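PDB 2CUL: glucose-inhibited division protein A-related protein, probable oxidoreductase from Thermus thermophilus, which binds flavin-adenine dinucleotide in a Rossmann-type fold and probably acts as a flavin-dependent oxidoreductase related to glucose-inhibited division protein A. Local coordinates for residues M41-P46 against A138-E143; L156-V161 against P185-E190. One frame throughout, in Å; residues are numbered along the deposited sequence.

How the contacts relate
Contact 1 is buried and built round the cofactor, whereas contact 2 is partly buried and nearer the surface. In contact 1 the loop 41-46, after strand 29-33 of the mixed sheet, meets segment 138-143, which carries a turn after strand 134-138, and a ring, a guanidinium and the flavin come together there. In contact 2 the main bond runs from a backbone N-H to one carboxylate. Segments 138-143 and 156-161 take in the end of strand 134-138 and the start of strand 160-167, the two outermost strands of one four-stranded antiparallel sheet. The centres lie 25 Å apart, and contact 1 closes along the chain before contact 2 opens.

Contact 1: residues M41-P46 against A138-E143. With FAD (flavin-adenine dinucleotide), chain B.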
loop_
_atom_site.group_PDB
_atom_site.type_symbol
_atom_site.label_atom_id
_atom_site.label_comp_id
_atom_site.label_asym_id
_atom_site.label_seq_id
_atom_site.Cartn_x
_atom_site.Cartn_y
_atom_site.Cartn_z
ATOM N N MET A 41 5.592 4.117 -7.565
ATOM C CA MET A 41 6.921 4.687 -7.751
ATOM C C MET A 41 7.981 3.728 -7.216
ATOM O O MET A 41 7.905 3.287 -6.074
ATOM C CB MET A 41 7.038 6.020 -7.004
ATOM C CG MET A 41 8.360 6.749 -7.234
ATOM S SD MET A 41 8.561 7.284 -8.948
ATOM C CE MET A 41 7.414 8.691 -8.968
ATOM N N PRO A 42 8.978 3.382 -8.041
ATOM C CA PRO A 42 10.025 2.469 -7.573
ATOM C C PRO A 42 11.129 3.221 -6.839
ATOM O O PRO A 42 11.151 4.454 -6.802
ATOM C CB PRO A 42 10.587 1.867 -8.869
ATOM C CG PRO A 42 9.592 2.259 -9.953
ATOM C CD PRO A 42 9.078 3.590 -9.496
ATOM N N PHE A 43 12.035 2.455 -6.248
ATOM C CA PHE A 43 13.219 3.008 -5.612
ATOM C C PHE A 43 14.176 2.795 -6.784
ATOM O O PHE A 43 14.361 3.695 -7.603
ATOM C CB PHE A 43 13.612 2.174 -4.394
ATOM C CG PHE A 43 12.817 2.495 -3.157
ATOM C CD1 PHE A 43 13.176 3.565 -2.342
ATOM C CD2 PHE A 43 11.725 1.715 -2.794
ATOM C CE1 PHE A 43 12.460 3.851 -1.176
ATOM C CE2 PHE A 43 11.001 1.991 -1.631
ATOM C CZ PHE A 43 11.371 3.061 -0.820
ATOM N N LEU A 44 14.753 1.601 -6.896
ATOM C CA LEU A 44 15.617 1.303 -8.036
ATOM C C LEU A 44 14.726 0.760 -9.152
ATOM O O LEU A 44 13.644 0.225 -8.893
ATOM C CB LEU A 44 16.663 0.245 -7.677
ATOM C CG LEU A 44 17.810 0.656 -6.758
ATOM C CD1 LEU A 44 18.717 -0.541 -6.550
ATOM C CD2 LEU A 44 18.580 1.816 -7.370
ATOM N N PRO A 45 15.161 0.893 -10.411
ATOM C CA PRO A 45 14.353 0.390 -11.525
ATOM C C PRO A 45 13.993 -1.091 -11.375
ATOM O O PRO A 45 14.862 -1.927 -11.126
ATOM C CB PRO A 45 15.252 0.633 -12.734
ATOM C CG PRO A 45 15.964 1.889 -12.362
ATOM C CD PRO A 45 16.330 1.644 -10.906
ATOM N N PRO A 46 12.699 -1.426 -11.500
ATOM C CA PRO A 46 12.282 -2.825 -11.378
ATOM C C PRO A 46 12.864 -3.635 -12.533
ATOM O O PRO A 46 12.837 -3.195 -13.682
ATOM C CB PRO A 46 10.759 -2.739 -11.445
ATOM C CG PRO A 46 10.476 -1.390 -10.837
ATOM C CD PRO A 46 11.530 -0.529 -11.486
ATOM N N ALA A 138 10.014 10.844 5.543
ATOM C CA ALA A 138 9.576 10.388 4.228
ATOM C C ALA A 138 9.774 8.886 4.066
ATOM O O ALA A 138 10.775 8.334 4.523
ATOM C CB ALA A 138 10.353 11.129 3.147
ATOM N N GLY A 139 8.826 8.233 3.398
ATOM C CA GLY A 139 8.921 6.797 3.193
ATOM C C GLY A 139 9.762 6.422 1.986
ATOM O O GLY A 139 10.143 5.268 1.822
ATOM N N ARG A 140 10.046 7.410 1.143
ATOM C CA ARG A 140 10.846 7.223 -0.066
ATOM C C ARG A 140 11.296 8.622 -0.481
ATOM O O ARG A 140 10.674 9.609 -0.100
ATOM C CB ARG A 140 9.997 6.560 -1.163
ATOM C CG ARG A 140 10.698 6.332 -2.499
ATOM C CD ARG A 140 9.980 5.244 -3.312
ATOM N NE ARG A 140 8.541 5.479 -3.315
ATOM C CZ ARG A 140 7.626 4.579 -2.968
ATOM N NH1 ARG A 140 7.987 3.354 -2.598
ATOM N NH2 ARG A 140 6.347 4.926 -2.932
ATOM N N LEU A 141 12.379 8.715 -1.245
ATOM C CA LEU A 141 12.891 10.016 -1.659
ATOM C C LEU A 141 11.805 10.954 -2.188
ATOM O O LEU A 141 11.032 10.596 -3.078
ATOM C CB LEU A 141 13.988 9.837 -2.717
ATOM C CG LEU A 141 14.746 11.109 -3.106
ATOM C CD1 LEU A 141 15.332 11.758 -1.863
ATOM C CD2 LEU A 141 15.844 10.769 -4.104
ATOM N N SER A 142 11.746 12.154 -1.613
ATOM C CA SER A 142 10.786 13.181 -2.012
ATOM C C SER A 142 9.316 12.851 -1.764
ATOM O O SER A 142 8.431 13.550 -2.260
ATOM C CB SER A 142 10.980 13.527 -3.490
ATOM O OG SER A 142 12.284 14.028 -3.721
ATOM N N GLU A 143 9.058 11.796 -1.000
ATOM C CA GLU A 143 7.691 11.391 -0.691
ATOM C C GLU A 143 7.451 11.457 0.811
ATOM O O GLU A 143 7.786 10.532 1.550
ATOM C CB GLU A 143 7.433 9.972 -1.207
ATOM C CG GLU A 143 7.460 9.876 -2.725
ATOM C CD GLU A 143 7.241 8.466 -3.228
ATOM O OE1 GLU A 143 6.307 7.804 -2.735
ATOM O OE2 GLU A 143 7.999 8.024 -4.118
HETATM P PA FAD B . 4.903 1.293 -1.514
HETATM O O1A FAD B . 5.867 2.191 -0.860
HETATM O O2A FAD B . 5.165 0.814 -2.896
HETATM O O5B FAD B . 3.464 1.981 -1.525
HETATM C C5B FAD B . 2.929 2.545 -0.326
HETATM C C4B FAD B . 1.893 3.569 -0.775
HETATM O O4B FAD B . 1.108 3.898 0.372
HETATM C C3B FAD B . 2.487 4.895 -1.291
HETATM O O3B FAD B . 1.932 5.277 -2.532
HETATM C C2B FAD B . 2.189 5.856 -0.179
HETATM O O2B FAD B . 2.151 7.219 -0.533
HETATM C C1B FAD B . 0.872 5.298 0.355
HETATM N N9A FAD B . 0.530 5.708 1.715
HETATM C C8A FAD B . 1.267 5.494 2.856
HETATM N N7A FAD B . 0.675 5.988 3.937
HETATM C C5A FAD B . -0.498 6.544 3.466
HETATM C C6A FAD B . -1.554 7.221 4.121
HETATM N N6A FAD B . -1.587 7.446 5.423
HETATM N N1A FAD B . -2.609 7.663 3.339
HETATM C C2A FAD B . -2.602 7.442 1.981
HETATM N N3A FAD B . -1.617 6.800 1.298
HETATM C C4A FAD B . -0.592 6.375 2.084
HETATM N N1 FAD B . 12.550 -3.512 -3.433
HETATM C C2 FAD B . 13.074 -3.780 -4.677
HETATM O O2 FAD B . 12.693 -4.724 -5.325
HETATM N N3 FAD B . 14.067 -2.927 -5.183
HETATM C C4 FAD B . 14.563 -1.828 -4.514
HETATM O O4 FAD B . 15.448 -1.110 -5.027
HETATM C C4X FAD B . 14.028 -1.557 -3.238
HETATM N N5 FAD B . 14.485 -0.473 -2.500
HETATM C C5X FAD B . 13.965 -0.202 -1.248
HETATM C C6 FAD B . 14.441 0.893 -0.527
HETATM C C7 FAD B . 13.945 1.223 0.749
HETATM C C7M FAD B . 14.502 2.425 1.470
HETATM C C8 FAD B . 12.913 0.392 1.314
HETATM C C8M FAD B . 12.322 0.679 2.668
HETATM C C9 FAD B . 12.424 -0.728 0.598
HETATM C C9A FAD B . 12.930 -1.052 -0.689
HETATM N N10 FAD B . 12.461 -2.178 -1.454
HETATM C C10 FAD B . 13.011 -2.430 -2.724
HETATM C "C1'" FAD B . 11.395 -3.120 -0.925
HETATM C "C2'" FAD B . 9.967 -3.043 -1.513
HETATM O "O2'" FAD B . 9.951 -3.649 -2.777
HETATM C "C3'" FAD B . 9.450 -1.595 -1.639
HETATM O "O3'" FAD B . 9.439 -0.938 -0.373
HETATM C "C4'" FAD B . 8.008 -1.517 -2.183
HETATM O "O4'" FAD B . 7.681 -0.182 -2.564
HETATM C "C5'" FAD B . 7.038 -2.030 -1.101
HETATM O "O5'" FAD B . 5.695 -2.009 -1.612
HETATM P P FAD B . 4.464 -1.488 -0.759
HETATM O O1P FAD B . 3.299 -1.690 -1.637
HETATM O O2P FAD B . 4.416 -2.164 0.582
HETATM O O3P FAD B . 4.737 0.042 -0.510
#
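F43 and R140 form the closest backbone approach, their CA atoms 7.4 Å apart, between an irregular loop and a chain that turns a corner at G139 before entering a type II beta turn from R140 to E143. No hydrogen bond joins the two segments; side chains, two backbone carbonyls and the cofactor fill the contact. The F43 ring is held between two layers. R140 CD sits over the centre of one face, a CH-pi contact 3.5 Å from the ring centroid, and the isoalloxazine covers the opposite face, with FAD C6 3.3 Å above the ring plane. G139 O lies in plane at the ring edge. The R140 chain runs with CG anti to the backbone N (chi1 179°) and bends at chi3 (47°), which turns NE off the line of the chain, toward E143. The guanidinium, its plane 68° from that of the ring, makes an off-centre cation-pi contact with F43. M41 O lies 3.3 Å above the centre of one guanidinium face. E143 is gripped side-on: R140 NE donates to E143 OE2 at 2.7 Å and R140 NH2 to E143 OE1 at 2.9 Å, fixing the rotation of the guanidinium. Beside this pair, M41 CG packs 3.4 Å from E143 OE2. R140 NH1 reaches FAD O1A at 3.0 Å, where the positive charge would be expected to offset that of the phosphate, while L44 N makes a weak bond to FAD O4. Together the segments build part of the FAD pocket of a Rossmann-type flavoprotein, F43 against the isoalloxazine face and R140 bonded to the pyrophosphate.

Contact 2: residues L156-V161 against P185-E190; sequences LGFRFV and PEEWEE
E187 reaches across to the backbone of R159, and the conformation of its side chain makes this possible. CG stands anti to the carbonyl carbon and the chain then bends at chi2 (-84°), swinging CD toward the other segment. R159 N donates to E187 OE2 at 2.7 Å, nearly straight at 162°, meeting the oxygen on its anti side and 32° out of the carboxylate plane. The second oxygen, E187 OE1, lies 3.6 Å from F158 CD1, with ring and carboxylate inclined to each other. Of the R159 side chain, CB and CG lie beside E187 OE2, CB at 3.5 Å, whereas the far end leads away from E187. R197 forms a salt bridge with E187 OE2 and a cation-pi contact with F158, so one arginine serves both partners. An alanine at E187 would probably leave the R159 amide without this acceptor and R197 without its carboxylate mate. Farther along, V161 CG1 meets P185 CD at 4.2 Å in a small apolar contact. Just before F158, G157 closes helix 148-155 with a Schellman motif. The contact thus joins the helix-to-strand connection leading into edge strand 160-167 to the 3-10 turn after strand 176-183, its neighbour in the four-stranded antiparallel sheet.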
loop_
_atom_site.group_PDB
_atom_site.type_symbol
_atom_site.label_atom_id
_atom_site.label_comp_id
_atom_site.label_asym_id
_atom_site.label_seq_id
_atom_site.Cartn_x
_atom_site.Cartn_y
_atom_site.Cartn_z
ATOM N N LEU A 156 -4.656 2.938 19.212
ATOM C CA LEU A 156 -5.593 1.826 19.265
ATOM C C LEU A 156 -4.974 0.574 19.871
ATOM O O LEU A 156 -5.678 -0.393 20.156
ATOM C CB LEU A 156 -6.136 1.522 17.862
ATOM C CG LEU A 156 -6.975 2.641 17.235
ATOM C CD1 LEU A 156 -7.356 2.268 15.810
ATOM C CD2 LEU A 156 -8.222 2.883 18.074
ATOM N N GLY A 157 -3.657 0.591 20.058
ATOM C CA GLY A 157 -2.986 -0.549 20.660
ATOM C C GLY A 157 -2.124 -1.412 19.756
ATOM O O GLY A 157 -1.474 -2.345 20.230
ATOM N N PHE A 158 -2.104 -1.119 18.461
ATOM C CA PHE A 158 -1.296 -1.911 17.539
ATOM C C PHE A 158 0.192 -1.866 17.873
ATOM O O PHE A 158 0.728 -0.818 18.235
ATOM C CB PHE A 158 -1.516 -1.434 16.101
ATOM C CG PHE A 158 -2.824 -1.873 15.516
ATOM C CD1 PHE A 158 -2.967 -3.149 14.975
ATOM C CD2 PHE A 158 -3.920 -1.017 15.517
ATOM C CE1 PHE A 158 -4.186 -3.561 14.440
ATOM C CE2 PHE A 158 -5.142 -1.421 14.987
ATOM C CZ PHE A 158 -5.274 -2.696 14.446
ATOM N N ARG A 159 0.846 -3.019 17.751
ATOM C CA ARG A 159 2.276 -3.150 18.019
ATOM C C ARG A 159 3.063 -3.149 16.710
ATOM O O ARG A 159 2.597 -3.677 15.701
ATOM C CB ARG A 159 2.561 -4.456 18.767
ATOM C CG ARG A 159 1.933 -4.557 20.149
ATOM C CD ARG A 159 2.385 -3.426 21.054
ATOM N NE ARG A 159 2.375 -3.827 22.458
ATOM C CZ ARG A 159 2.681 -3.020 23.468
ATOM N NH1 ARG A 159 3.019 -1.756 23.233
ATOM N NH2 ARG A 159 2.661 -3.477 24.712
ATOM N N PHE A 160 4.266 -2.582 16.741
ATOM C CA PHE A 160 5.113 -2.498 15.553
ATOM C C PHE A 160 6.556 -2.909 15.829
ATOM O O PHE A 160 7.007 -2.917 16.975
ATOM C CB PHE A 160 5.118 -1.063 15.026
ATOM C CG PHE A 160 3.764 -0.557 14.635
ATOM C CD1 PHE A 160 3.295 -0.722 13.335
ATOM C CD2 PHE A 160 2.942 0.061 15.571
ATOM C CE1 PHE A 160 2.025 -0.279 12.974
ATOM C CE2 PHE A 160 1.670 0.509 15.221
ATOM C CZ PHE A 160 1.210 0.338 13.921
ATOM N N VAL A 161 7.273 -3.246 14.761
ATOM C CA VAL A 161 8.679 -3.617 14.852
ATOM C C VAL A 161 9.437 -2.707 13.890
ATOM O O VAL A 161 8.890 -2.279 12.875
ATOM C CB VAL A 161 8.921 -5.100 14.465
ATOM C CG1 VAL A 161 8.220 -6.011 15.455
ATOM C CG2 VAL A 161 8.429 -5.374 13.053
ATOM N N PRO A 185 4.477 -9.115 13.684
ATOM C CA PRO A 185 3.934 -10.354 13.118
ATOM C C PRO A 185 2.712 -10.941 13.828
ATOM O O PRO A 185 1.836 -11.516 13.182
ATOM C CB PRO A 185 5.132 -11.296 13.154
ATOM C CG PRO A 185 6.272 -10.366 12.895
ATOM C CD PRO A 185 5.944 -9.191 13.795
ATOM N N GLU A 186 2.651 -10.806 15.150
ATOM C CA GLU A 186 1.528 -11.348 15.915
ATOM C C GLU A 186 0.202 -10.663 15.591
ATOM O O GLU A 186 -0.862 -11.210 15.866
ATOM C CB GLU A 186 1.819 -11.243 17.418
ATOM C CG GLU A 186 0.679 -11.673 18.343
ATOM C CD GLU A 186 0.194 -13.092 18.090
ATOM O OE1 GLU A 186 1.037 -13.995 17.909
ATOM O OE2 GLU A 186 -1.037 -13.305 18.088
ATOM N N GLU A 187 0.267 -9.473 15.003
ATOM C CA GLU A 187 -0.942 -8.733 14.647
ATOM C C GLU A 187 -1.556 -9.251 13.356
ATOM O O GLU A 187 -2.748 -9.084 13.108
ATOM C CB GLU A 187 -0.614 -7.254 14.418
ATOM C CG GLU A 187 0.003 -6.531 15.590
ATOM C CD GLU A 187 -1.030 -6.035 16.571
ATOM O OE1 GLU A 187 -2.225 -6.377 16.420
ATOM O OE2 GLU A 187 -0.640 -5.306 17.499
ATOM N N TRP A 188 -0.731 -9.895 12.544
ATOM C CA TRP A 188 -1.138 -10.342 11.221
ATOM C C TRP A 188 -1.311 -11.845 11.008
ATOM O O TRP A 188 -0.482 -12.640 11.439
ATOM C CB TRP A 188 -0.101 -9.789 10.244
ATOM C CG TRP A 188 -0.417 -9.879 8.798
ATOM C CD1 TRP A 188 -1.408 -9.224 8.126
ATOM C CD2 TRP A 188 0.342 -10.581 7.811
ATOM N NE1 TRP A 188 -1.305 -9.466 6.777
ATOM C CE2 TRP A 188 -0.238 -10.297 6.556
ATOM C CE3 TRP A 188 1.464 -11.419 7.865
ATOM C CZ2 TRP A 188 0.264 -10.823 5.361
ATOM C CZ3 TRP A 188 1.967 -11.943 6.674
ATOM C CH2 TRP A 188 1.364 -11.640 5.441
ATOM N N GLU A 189 -2.402 -12.221 10.346
ATOM C CA GLU A 189 -2.675 -13.619 10.021
ATOM C C GLU A 189 -2.272 -13.797 8.556
ATOM O O GLU A 189 -3.002 -13.402 7.649
ATOM C CB GLU A 189 -4.162 -13.929 10.216
ATOM C CG GLU A 189 -4.556 -15.368 9.917
ATOM C CD GLU A 189 -5.950 -15.711 10.423
ATOM O OE1 GLU A 189 -6.914 -14.989 10.080
ATOM O OE2 GLU A 189 -6.082 -16.709 11.164
ATOM N N GLU A 190 -1.102 -14.389 8.339
ATOM C CA GLU A 190 -0.556 -14.587 6.998
ATOM C C GLU A 190 -1.486 -15.211 5.958
ATOM O O GLU A 190 -1.498 -14.790 4.802
ATOM C CB GLU A 190 0.729 -15.415 7.088
ATOM C CG GLU A 190 1.524 -15.475 5.797
ATOM C CD GLU A 190 2.781 -16.314 5.930
ATOM O OE1 GLU A 190 3.588 -16.036 6.842
ATOM O OE2 GLU A 190 2.964 -17.247 5.122
#